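Endo-b-1,4-glucanase (Nasutitermes takasagoensis, PDB 1KS8) probably catalyses the endohydrolysis of beta-1,4-glucosidic linkages in cellulose, as a termite endoglucanase of glycosyl hydrolase family 9. Local coordinates at residues K6-D11 / S423-L428; W74-I77 / G82-S85; I104-H107 / E112-G115; Y140-S145 / F185-N190. One frame throughout, in Å; residues are numbered along the deposited sequence.

Contact 1: residues K6-D11 / S423-L428; sequences KQVLRD and SALAAL
Leu425 is the bump of this helix pair: its forked end pushes from helix 415-430 into the hollow between Val8 and Leu9 on helix 5-18. CD1 goes deepest, to 3.5 Å from CG1 of Val8, and it also lies 4.0 Å from the backbone N of Leu9. CD2, the second branch of Leu425, stays beside the same valine, 4.1 Å from Val8 CB, which leaves the beta-branched residue held by both prongs of the fork. The two side chains cross at about a right angle. Val8 meets the fork with CG1 because that methyl lies anti to the backbone N (chi1 -177°). Valine suits the spot: its short branched side chain meets both methyls of Leu425 close to the helix backbone.

A second, shallower fit lies beside the first. Leu9 sends CD2 over the small surface of Ala426, 4.2 Å from its CA; the single methyl of Ala426 leaves that CA within reach of the leucine methyl. The backbones draw together at this level, with the CA atoms of Leu9 and Leu425 5.9 Å apart. Ile335 of helix 324-341 also touches Leu425, and Leu339 of that helix touches Val8.

The short axes run nearly antiparallel, at 154° and 9.1 Å apart. Such apolar packing of antiparallel helices, here joining the first and last helices of the chain, is characteristic of the (alpha/alpha)6 barrel of family 9.

Contact 2: residues W74-I77 / G82-S85; sequences WGLI and GYSS
Leu76 and Tyr83 carry the contact, and its main component is a CH-pi interaction. The methyl CD2 of Leu76 sits over one face of the Tyr83 ring, 3.7 Å from the ring centroid and only 18° off the ring normal. Its place above the ring is displaced somewhat toward the rim, and the nearest ring atom is CD2 of Tyr83, at 3.5 Å from the leucine CD2. The side chains cross at about a right angle, with CD2 over the ring and CG beside it near CE2 and CZ.

Ordinary apolar packing adds to this. Leu76 CG lies 3.8 Å from Tyr83 CE2, so the branch point as well as the methyl covers the ring. To bring them there, chi1 of Leu76 takes the unusual value of -108°, away from the staggered positions. Gly75 approaches the ring obliquely, its carbonyl carbon C 4.3 Å from Tyr83 CE2. Ser423 OG of helix 415-430 packs on the CA of Gly75, consistent with so small a residue at this place.

The polar end of the tyrosine is served separately: its OH is hydrogen-bonded to NE2 of Gln422, so a tyrosine fits a place that is greasy on its ring and polar at its tip. Tyr83 thus bridges from the short helix 80-85 to helix 62-78 just before it, while Ala426 of helix 415-430 also touches its ring and helices 89-106 and 149-165 pack on Leu76.

Contact 3: residues I104-H107 / E112-G115; sequences IKAH and EFYG
Phe113 brings its ring obliquely against the last turn of helix 89-106, with CE1 3.6 Å from the CB of Ala106 and CD1 3.7 Å from the backbone N of His107. The ring reaches there because CG stands anti to the backbone N (chi1 -174°), and the small alanine gives it room. Cutting Phe113 back to an alanine would probably open a gap beside Ala106 and leave that methyl without its aromatic cover.

Beside this apolar patch, Tyr114 N donates a nearly straight hydrogen bond to Ala106 O, at 2.8 Å and 167°, the donor tilted 32° from the carbonyl plane. The same oxygen receives a CA-H...O contact from Phe113 CA at 3.3 Å, and lies at the edge of the Tyr114 ring, in its plane. His107, where the chain leaves the helix, turns the edge of its imidazole to Glu112 O, which is 3.3 Å from CD2; its ND1 is hydrogen-bonded to His180 and its NE2 to Gln110 O.

A carbonyl near the helix C-terminus, where the usual helical partners run out, is therefore satisfied by a strand N-H, and the polar link joining helix to sheet is shielded by apolar carbon.

Contact 4: residues Y140-S145 / F185-N190; sequences YKIDTS and FDFANN
Two torsions bring Ile142 and Phe187 together. Phe187 holds CG anti to its own backbone nitrogen (chi1 171°), which extends the ring from helix 171-190 toward the segment 140-145. Ile142 places CG1 between its backbone N and carbonyl carbon (chi1 50°), a crowded position that turns the longer branch toward the phenyl ring.

The result is a close apolar meeting: Ile142 CD1 lies 3.6 Å from Phe187 CE2, and CG1 of the isoleucine is 3.7 Å from the same ring atom. The two side chains cross obliquely. Farther round the ring, CZ of Phe187 comes to 3.5 Å from the CA of Asp143, while Asp143 O lies at the ring edge, in its plane, 3.6 Å from CE1. A phenylalanine suits the place because its flat ring can reach both an aliphatic side chain and the backbone that follows it. An alanine at Phe187 would remove the ring and is likely to leave Ile142 and the backbone of Asp143 without their cover from the helix.

The Asp143 carboxylate serves the turn instead: its OD1 accepts a hydrogen bond from Ser145 OG at 2.7 Å, arriving from above the carboxylate plane, besides a weak one from Ser145 N and another from Arg146 N. Short polar residues suit this bend after the strand.

Ala152 of helix 149-165 touches both Ile142 and Phe187. The arrangement is a strand-to-helix packing in which an edge strand of the small antiparallel sheet rests on the helices of the (alpha/alpha)6 fold.

The four contacts form two pairs. Contacts 1 and 2 have centres 9 Å apart and share a core: Ala426 CB of contact 1 lies 3.5 Å from Tyr83 CE2 of contact 2. Contacts 3 and 4, centres 10 Å apart, are joined through neighbouring strands 113-117 and 139-142, where Gly115 N and Tyr140 O, 2.8 Å apart, probably hydrogen-bond. The pairs are well separated: the centres of contacts 1 and 4 lie 35 Å apart. The side chains of Phe113 and Ile142 are each about 11 Å from that of Glu214, a calcium ligand in another structure of this protein, with no calcium bound here; contacts 1 and 2 lie away from that site and from the predicted catalytic Asp403 and Glu412.

Contact 1: residues K6-D11 / S423-L428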
loop_
_atom_site.group_PDB
_atom_site.type_symbol
_atom_site.label_atom_id
_atom_site.label_comp_id
_atom_site.label_asym_id
_atom_site.label_seq_id
_atom_site.Cartn_x
_atom_site.Cartn_y
_atom_site.Cartn_z
ATOM N N LYS A 6 -11.217 15.205 4.956
ATOM C CA LYS A 6 -10.309 15.229 6.095
ATOM C C LYS A 6 -10.615 14.064 7.025
ATOM O O LYS A 6 -9.707 13.386 7.504
ATOM C CB LYS A 6 -10.440 16.544 6.864
ATOM C CG LYS A 6 -9.920 17.761 6.122
ATOM C CD LYS A 6 -10.080 19.020 6.966
ATOM C CE LYS A 6 -9.495 20.236 6.266
ATOM N NZ LYS A 6 -10.178 20.528 4.976
ATOM N N GLN A 7 -11.898 13.820 7.280
ATOM C CA GLN A 7 -12.267 12.726 8.162
ATOM C C GLN A 7 -12.055 11.363 7.508
ATOM O O GLN A 7 -11.727 10.400 8.195
ATOM C CB GLN A 7 -13.718 12.865 8.637
ATOM C CG GLN A 7 -14.107 11.824 9.688
ATOM C CD GLN A 7 -13.176 11.827 10.894
ATOM O OE1 GLN A 7 -12.653 10.783 11.294
ATOM N NE2 GLN A 7 -12.971 13.000 11.481
ATOM N N VAL A 8 -12.242 11.261 6.194
ATOM C CA VAL A 8 -12.017 9.969 5.556
ATOM C C VAL A 8 -10.523 9.655 5.660
ATOM O O VAL A 8 -10.140 8.502 5.859
ATOM C CB VAL A 8 -12.472 9.957 4.078
ATOM C CG1 VAL A 8 -12.279 8.563 3.489
ATOM C CG2 VAL A 8 -13.940 10.347 3.987
ATOM N N LEU A 9 -9.683 10.684 5.544
ATOM C CA LEU A 9 -8.234 10.506 5.667
ATOM C C LEU A 9 -7.921 9.966 7.064
ATOM O O LEU A 9 -7.147 9.022 7.217
ATOM C CB LEU A 9 -7.502 11.838 5.443
ATOM C CG LEU A 9 -5.979 11.853 5.648
ATOM C CD1 LEU A 9 -5.317 10.770 4.810
ATOM C CD2 LEU A 9 -5.432 13.220 5.264
ATOM N N ARG A 10 -8.526 10.568 8.083
ATOM C CA ARG A 10 -8.316 10.111 9.452
ATOM C C ARG A 10 -8.820 8.675 9.591
ATOM O O ARG A 10 -8.212 7.861 10.285
ATOM C CB ARG A 10 -9.060 11.009 10.442
ATOM C CG ARG A 10 -8.558 12.441 10.476
ATOM C CD ARG A 10 -9.381 13.298 11.433
ATOM N NE ARG A 10 -9.124 14.717 11.226
ATOM C CZ ARG A 10 -10.051 15.606 10.879
ATOM N NH1 ARG A 10 -11.311 15.228 10.700
ATOM N NH2 ARG A 10 -9.713 16.876 10.703
ATOM N N ASP A 11 -9.932 8.366 8.929
ATOM C CA ASP A 11 -10.492 7.018 8.986
ATOM C C ASP A 11 -9.522 6.018 8.365
ATOM O O ASP A 11 -9.325 4.924 8.892
ATOM C CB ASP A 11 -11.826 6.945 8.239
ATOM C CG ASP A 11 -12.970 7.603 8.992
ATOM O OD1 ASP A 11 -14.080 7.658 8.420
ATOM O OD2 ASP A 11 -12.776 8.056 10.139
ATOM N N SER A 423 -3.508 8.423 -0.096
ATOM C CA SER A 423 -2.706 9.497 -0.656
ATOM C C SER A 423 -3.562 10.429 -1.511
ATOM O O SER A 423 -3.323 11.636 -1.544
ATOM C CB SER A 423 -1.543 8.917 -1.462
ATOM O OG SER A 423 -0.635 8.269 -0.580
ATOM N N ALA A 424 -4.563 9.874 -2.189
ATOM C CA ALA A 424 -5.462 10.676 -3.013
ATOM C C ALA A 424 -6.303 11.579 -2.114
ATOM O O ALA A 424 -6.584 12.728 -2.459
ATOM C CB ALA A 424 -6.369 9.771 -3.850
ATOM N N LEU A 425 -6.700 11.060 -0.956
ATOM C CA LEU A 425 -7.489 11.847 -0.017
ATOM C C LEU A 425 -6.663 13.030 0.473
ATOM O O LEU A 425 -7.167 14.147 0.578
ATOM C CB LEU A 425 -7.926 10.983 1.169
ATOM C CG LEU A 425 -9.021 9.959 0.868
ATOM C CD1 LEU A 425 -9.114 8.950 2.001
ATOM C CD2 LEU A 425 -10.348 10.683 0.669
ATOM N N ALA A 426 -5.390 12.785 0.773
ATOM C CA ALA A 426 -4.509 13.852 1.233
ATOM C C ALA A 426 -4.411 14.929 0.155
ATOM O O ALA A 426 -4.399 16.125 0.460
ATOM C CB ALA A 426 -3.125 13.291 1.543
ATOM N N ALA A 427 -4.341 14.504 -1.104
ATOM C CA ALA A 427 -4.255 15.439 -2.220
ATOM C C ALA A 427 -5.534 16.270 -2.328
ATOM O O ALA A 427 -5.478 17.485 -2.518
ATOM C CB ALA A 427 -4.007 14.680 -3.523
ATOM N N LEU A 428 -6.686 15.619 -2.202
ATOM C CA LEU A 428 -7.952 16.336 -2.287
ATOM C C LEU A 428 -8.057 17.374 -1.176
ATOM O O LEU A 428 -8.548 18.478 -1.401
ATOM C CB LEU A 428 -9.125 15.356 -2.221
ATOM C CG LEU A 428 -9.227 14.436 -3.443
ATOM C CD1 LEU A 428 -10.335 13.414 -3.230
ATOM C CD2 LEU A 428 -9.491 15.262 -4.697
#

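Contact 2: residues W74-I77 / G82-S85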
loop_
_atom_site.group_PDB
_atom_site.type_symbol
_atom_site.label_atom_id
_atom_site.label_comp_id
_atom_site.label_asym_id
_atom_site.label_seq_id
_atom_site.Cartn_x
_atom_site.Cartn_y
_atom_site.Cartn_z
ATOM N N TRP A 74 4.886 8.750 -0.273
ATOM C CA TRP A 74 4.801 9.582 -1.470
ATOM C C TRP A 74 3.732 10.665 -1.293
ATOM O O TRP A 74 3.967 11.840 -1.585
ATOM C CB TRP A 74 4.478 8.680 -2.663
ATOM C CG TRP A 74 4.548 9.302 -4.026
ATOM C CD1 TRP A 74 5.071 10.519 -4.364
ATOM C CD2 TRP A 74 4.121 8.694 -5.248
ATOM N NE1 TRP A 74 5.000 10.702 -5.727
ATOM C CE2 TRP A 74 4.420 9.596 -6.293
ATOM C CE3 TRP A 74 3.516 7.470 -5.562
ATOM C CZ2 TRP A 74 4.132 9.311 -7.633
ATOM C CZ3 TRP A 74 3.230 7.186 -6.894
ATOM C CH2 TRP A 74 3.539 8.104 -7.911
ATOM N N GLY A 75 2.561 10.271 -0.802
ATOM C CA GLY A 75 1.493 11.231 -0.592
ATOM C C GLY A 75 1.821 12.209 0.522
ATOM O O GLY A 75 1.431 13.375 0.470
ATOM N N LEU A 76 2.535 11.728 1.536
ATOM C CA LEU A 76 2.934 12.559 2.668
ATOM C C LEU A 76 3.912 13.639 2.226
ATOM O O LEU A 76 3.942 14.734 2.790
ATOM C CB LEU A 76 3.596 11.702 3.749
ATOM C CG LEU A 76 2.809 11.444 5.033
ATOM C CD1 LEU A 76 3.632 10.546 5.946
ATOM C CD2 LEU A 76 2.493 12.760 5.729
ATOM N N ILE A 77 4.720 13.321 1.221
ATOM C CA ILE A 77 5.704 14.266 0.704
ATOM C C ILE A 77 5.073 15.320 -0.207
ATOM O O ILE A 77 5.270 16.519 -0.007
ATOM C CB ILE A 77 6.811 13.532 -0.088
ATOM C CG1 ILE A 77 7.585 12.593 0.843
ATOM C CG2 ILE A 77 7.749 14.547 -0.740
ATOM C CD1 ILE A 77 8.468 11.594 0.114
ATOM N N GLY A 82 -2.202 18.399 3.078
ATOM C CA GLY A 82 -3.468 17.711 3.258
ATOM C C GLY A 82 -3.524 17.065 4.626
ATOM O O GLY A 82 -4.536 17.139 5.320
ATOM N N TYR A 83 -2.428 16.420 5.010
ATOM C CA TYR A 83 -2.342 15.779 6.313
ATOM C C TYR A 83 -2.407 16.836 7.410
ATOM O O TYR A 83 -3.114 16.667 8.401
ATOM C CB TYR A 83 -1.033 14.991 6.429
ATOM C CG TYR A 83 -1.083 13.611 5.809
ATOM C CD1 TYR A 83 -1.499 12.511 6.555
ATOM C CD2 TYR A 83 -0.711 13.407 4.482
ATOM C CE1 TYR A 83 -1.537 11.237 5.995
ATOM C CE2 TYR A 83 -0.748 12.135 3.912
ATOM C CZ TYR A 83 -1.158 11.056 4.676
ATOM O OH TYR A 83 -1.178 9.789 4.132
ATOM N N SER A 84 -1.673 17.930 7.232
ATOM C CA SER A 84 -1.668 18.995 8.230
ATOM C C SER A 84 -3.044 19.623 8.408
ATOM O O SER A 84 -3.474 19.875 9.533
ATOM C CB SER A 84 -0.651 20.073 7.851
ATOM O OG SER A 84 0.670 19.597 8.039
ATOM N N SER A 85 -3.737 19.873 7.302
ATOM C CA SER A 85 -5.067 20.468 7.366
ATOM C C SER A 85 -6.046 19.556 8.092
ATOM O O SER A 85 -7.011 20.022 8.701
ATOM C CB SER A 85 -5.589 20.764 5.958
ATOM O OG SER A 85 -4.853 21.814 5.356
#

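Contact 3: residues I104-H107 / E112-G115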
loop_
_atom_site.group_PDB
_atom_site.type_symbol
_atom_site.label_atom_id
_atom_site.label_comp_id
_atom_site.label_asym_id
_atom_site.label_seq_id
_atom_site.Cartn_x
_atom_site.Cartn_y
_atom_site.Cartn_z
ATOM N N ILE A 104 13.570 -2.241 8.617
ATOM C CA ILE A 104 14.916 -2.163 9.171
ATOM C C ILE A 104 15.260 -3.475 9.880
ATOM O O ILE A 104 16.371 -3.987 9.741
ATOM C CB ILE A 104 15.042 -0.967 10.139
ATOM C CG1 ILE A 104 15.073 0.335 9.332
ATOM C CG2 ILE A 104 16.302 -1.100 10.987
ATOM C CD1 ILE A 104 14.992 1.590 10.178
ATOM N N LYS A 105 14.307 -4.022 10.629
ATOM C CA LYS A 105 14.533 -5.288 11.321
ATOM C C LYS A 105 14.699 -6.420 10.312
ATOM O O LYS A 105 15.558 -7.285 10.473
ATOM C CB LYS A 105 13.357 -5.633 12.239
ATOM C CG LYS A 105 13.164 -4.703 13.420
ATOM C CD LYS A 105 12.050 -5.230 14.310
ATOM C CE LYS A 105 11.783 -4.303 15.481
ATOM N NZ LYS A 105 10.661 -4.790 16.331
ATOM N N ALA A 106 13.867 -6.412 9.274
ATOM C CA ALA A 106 13.910 -7.448 8.249
ATOM C C ALA A 106 15.211 -7.432 7.450
ATOM O O ALA A 106 15.585 -8.434 6.840
ATOM C CB ALA A 106 12.708 -7.303 7.314
ATOM N N HIS A 107 15.890 -6.291 7.447
ATOM C CA HIS A 107 17.161 -6.155 6.741
ATOM C C HIS A 107 18.235 -6.629 7.718
ATOM O O HIS A 107 18.969 -5.825 8.298
ATOM C CB HIS A 107 17.401 -4.694 6.376
ATOM C CG HIS A 107 18.548 -4.488 5.439
ATOM N ND1 HIS A 107 19.242 -3.299 5.365
ATOM C CD2 HIS A 107 19.114 -5.312 4.526
ATOM C CE1 HIS A 107 20.187 -3.401 4.448
ATOM N NE2 HIS A 107 20.132 -4.612 3.923
ATOM N N GLU A 112 20.778 -9.360 2.792
ATOM C CA GLU A 112 19.819 -10.344 3.280
ATOM C C GLU A 112 18.585 -9.579 3.723
ATOM O O GLU A 112 18.689 -8.562 4.407
ATOM C CB GLU A 112 20.386 -11.134 4.461
ATOM C CG GLU A 112 19.495 -12.294 4.894
ATOM C CD GLU A 112 20.123 -13.150 5.974
ATOM O OE1 GLU A 112 20.036 -12.780 7.165
ATOM O OE2 GLU A 112 20.720 -14.192 5.628
ATOM N N PHE A 113 17.415 -10.066 3.332
ATOM C CA PHE A 113 16.184 -9.384 3.690
ATOM C C PHE A 113 15.021 -10.346 3.882
ATOM O O PHE A 113 14.723 -11.159 3.003
ATOM C CB PHE A 113 15.828 -8.369 2.601
ATOM C CG PHE A 113 14.651 -7.510 2.941
ATOM C CD1 PHE A 113 14.762 -6.515 3.901
ATOM C CD2 PHE A 113 13.421 -7.718 2.325
ATOM C CE1 PHE A 113 13.665 -5.735 4.249
ATOM C CE2 PHE A 113 12.314 -6.943 2.666
ATOM C CZ PHE A 113 12.437 -5.950 3.630
ATOM N N TYR A 114 14.363 -10.261 5.032
ATOM C CA TYR A 114 13.215 -11.119 5.276
ATOM C C TYR A 114 11.990 -10.518 4.605
ATOM O O TYR A 114 11.615 -9.374 4.871
ATOM C CB TYR A 114 12.987 -11.318 6.775
ATOM C CG TYR A 114 13.904 -12.373 7.343
ATOM C CD1 TYR A 114 15.229 -12.074 7.673
ATOM C CD2 TYR A 114 13.472 -13.692 7.476
ATOM C CE1 TYR A 114 16.101 -13.073 8.116
ATOM C CE2 TYR A 114 14.332 -14.692 7.915
ATOM C CZ TYR A 114 15.643 -14.377 8.231
ATOM O OH TYR A 114 16.492 -15.375 8.648
ATOM N N GLY A 115 11.384 -11.301 3.718
ATOM C CA GLY A 115 10.226 -10.831 2.980
ATOM C C GLY A 115 8.888 -11.384 3.416
ATOM O O GLY A 115 7.858 -11.043 2.830
#

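Contact 4: residues Y140-S145 / F185-N190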
loop_
_atom_site.group_PDB
_atom_site.type_symbol
_atom_site.label_atom_id
_atom_site.label_comp_id
_atom_site.label_asym_id
_atom_site.label_seq_id
_atom_site.Cartn_x
_atom_site.Cartn_y
_atom_site.Cartn_z
ATOM N N TYR A 140 10.617 -16.075 5.963
ATOM C CA TYR A 140 11.306 -16.373 4.714
ATOM C C TYR A 140 12.113 -15.164 4.264
ATOM O O TYR A 140 11.671 -14.022 4.413
ATOM C CB TYR A 140 10.287 -16.745 3.635
ATOM C CG TYR A 140 9.357 -17.880 4.012
ATOM C CD1 TYR A 140 9.857 -19.122 4.401
ATOM C CD2 TYR A 140 7.973 -17.718 3.953
ATOM C CE1 TYR A 140 8.999 -20.178 4.720
ATOM C CE2 TYR A 140 7.109 -18.765 4.268
ATOM C CZ TYR A 140 7.627 -19.989 4.649
ATOM O OH TYR A 140 6.766 -21.023 4.950
ATOM N N LYS A 141 13.287 -15.415 3.697
ATOM C CA LYS A 141 14.154 -14.332 3.266
ATOM C C LYS A 141 14.721 -14.502 1.865
ATOM O O LYS A 141 14.664 -15.583 1.272
ATOM C CB LYS A 141 15.332 -14.218 4.235
ATOM C CG LYS A 141 16.273 -15.422 4.182
ATOM C CD LYS A 141 17.430 -15.283 5.162
ATOM C CE LYS A 141 18.477 -16.366 4.945
ATOM N NZ LYS A 141 17.911 -17.731 5.086
ATOM N N ILE A 142 15.251 -13.403 1.345
ATOM C CA ILE A 142 15.936 -13.418 0.067
ATOM C C ILE A 142 17.377 -13.096 0.458
ATOM O O ILE A 142 17.624 -12.463 1.491
ATOM C CB ILE A 142 15.406 -12.347 -0.936
ATOM C CG1 ILE A 142 15.332 -10.968 -0.278
ATOM C CG2 ILE A 142 14.048 -12.771 -1.477
ATOM C CD1 ILE A 142 14.982 -9.851 -1.255
ATOM N N ASP A 143 18.328 -13.572 -0.335
ATOM C CA ASP A 143 19.741 -13.325 -0.076
ATOM C C ASP A 143 20.501 -13.432 -1.391
ATOM O O ASP A 143 19.887 -13.493 -2.452
ATOM C CB ASP A 143 20.299 -14.311 0.964
ATOM C CG ASP A 143 19.959 -15.756 0.660
ATOM O OD1 ASP A 143 20.006 -16.151 -0.521
ATOM O OD2 ASP A 143 19.656 -16.506 1.614
ATOM N N THR A 144 21.827 -13.457 -1.335
ATOM C CA THR A 144 22.607 -13.529 -2.566
ATOM C C THR A 144 22.388 -14.795 -3.393
ATOM O O THR A 144 22.546 -14.767 -4.612
ATOM C CB THR A 144 24.117 -13.366 -2.287
ATOM O OG1 THR A 144 24.551 -14.371 -1.363
ATOM C CG2 THR A 144 24.398 -11.986 -1.707
ATOM N N SER A 145 22.015 -15.895 -2.745
ATOM C CA SER A 145 21.783 -17.149 -3.461
ATOM C C SER A 145 20.338 -17.261 -3.945
ATOM O O SER A 145 20.047 -17.968 -4.910
ATOM C CB SER A 145 22.120 -18.345 -2.565
ATOM O OG SER A 145 21.276 -18.398 -1.431
ATOM N N PHE A 185 19.078 -1.321 -2.350
ATOM C CA PHE A 185 19.069 -1.092 -3.789
ATOM C C PHE A 185 20.246 -1.827 -4.419
ATOM O O PHE A 185 20.102 -2.458 -5.462
ATOM C CB PHE A 185 19.182 0.390 -4.137
ATOM C CG PHE A 185 19.284 0.639 -5.615
ATOM C CD1 PHE A 185 18.186 0.425 -6.446
ATOM C CD2 PHE A 185 20.495 1.010 -6.190
ATOM C CE1 PHE A 185 18.293 0.572 -7.828
ATOM C CE2 PHE A 185 20.613 1.161 -7.570
ATOM C CZ PHE A 185 19.511 0.939 -8.391
ATOM N N ASP A 186 21.412 -1.736 -3.786
ATOM C CA ASP A 186 22.596 -2.411 -4.300
ATOM C C ASP A 186 22.339 -3.910 -4.357
ATOM O O ASP A 186 22.693 -4.573 -5.327
ATOM C CB ASP A 186 23.803 -2.110 -3.412
ATOM C CG ASP A 186 24.412 -0.751 -3.701
ATOM O OD1 ASP A 186 25.208 -0.270 -2.869
ATOM O OD2 ASP A 186 24.103 -0.169 -4.764
ATOM N N PHE A 187 21.715 -4.439 -3.309
ATOM C CA PHE A 187 21.389 -5.858 -3.253
ATOM C C PHE A 187 20.454 -6.207 -4.417
ATOM O O PHE A 187 20.694 -7.161 -5.158
ATOM C CB PHE A 187 20.732 -6.174 -1.898
ATOM C CG PHE A 187 20.159 -7.566 -1.790
ATOM C CD1 PHE A 187 20.821 -8.666 -2.328
ATOM C CD2 PHE A 187 18.961 -7.774 -1.111
ATOM C CE1 PHE A 187 20.297 -9.952 -2.193
ATOM C CE2 PHE A 187 18.431 -9.055 -0.970
ATOM C CZ PHE A 187 19.101 -10.145 -1.512
ATOM N N ALA A 188 19.399 -5.415 -4.585
ATOM C CA ALA A 188 18.428 -5.638 -5.651
ATOM C C ALA A 188 19.038 -5.555 -7.049
ATOM O O ALA A 188 18.711 -6.350 -7.928
ATOM C CB ALA A 188 17.293 -4.628 -5.532
ATOM N N ASN A 189 19.928 -4.593 -7.251
ATOM C CA ASN A 189 20.545 -4.398 -8.556
ATOM C C ASN A 189 21.690 -5.357 -8.876
ATOM O O ASN A 189 21.855 -5.767 -10.026
ATOM C CB ASN A 189 21.027 -2.951 -8.677
ATOM C CG ASN A 189 21.344 -2.562 -10.105
ATOM O OD1 ASN A 189 20.596 -2.886 -11.027
ATOM N ND2 ASN A 189 22.449 -1.849 -10.294
ATOM N N ASN A 190 22.472 -5.714 -7.860
ATOM C CA ASN A 190 23.617 -6.610 -8.036
ATOM C C ASN A 190 23.242 -8.091 -8.102
ATOM O O ASN A 190 23.981 -8.902 -8.661
ATOM C CB ASN A 190 24.619 -6.398 -6.896
ATOM C CG ASN A 190 25.257 -5.020 -6.926
ATOM O OD1 ASN A 190 25.827 -4.568 -5.930
ATOM N ND2 ASN A 190 25.177 -4.352 -8.068
#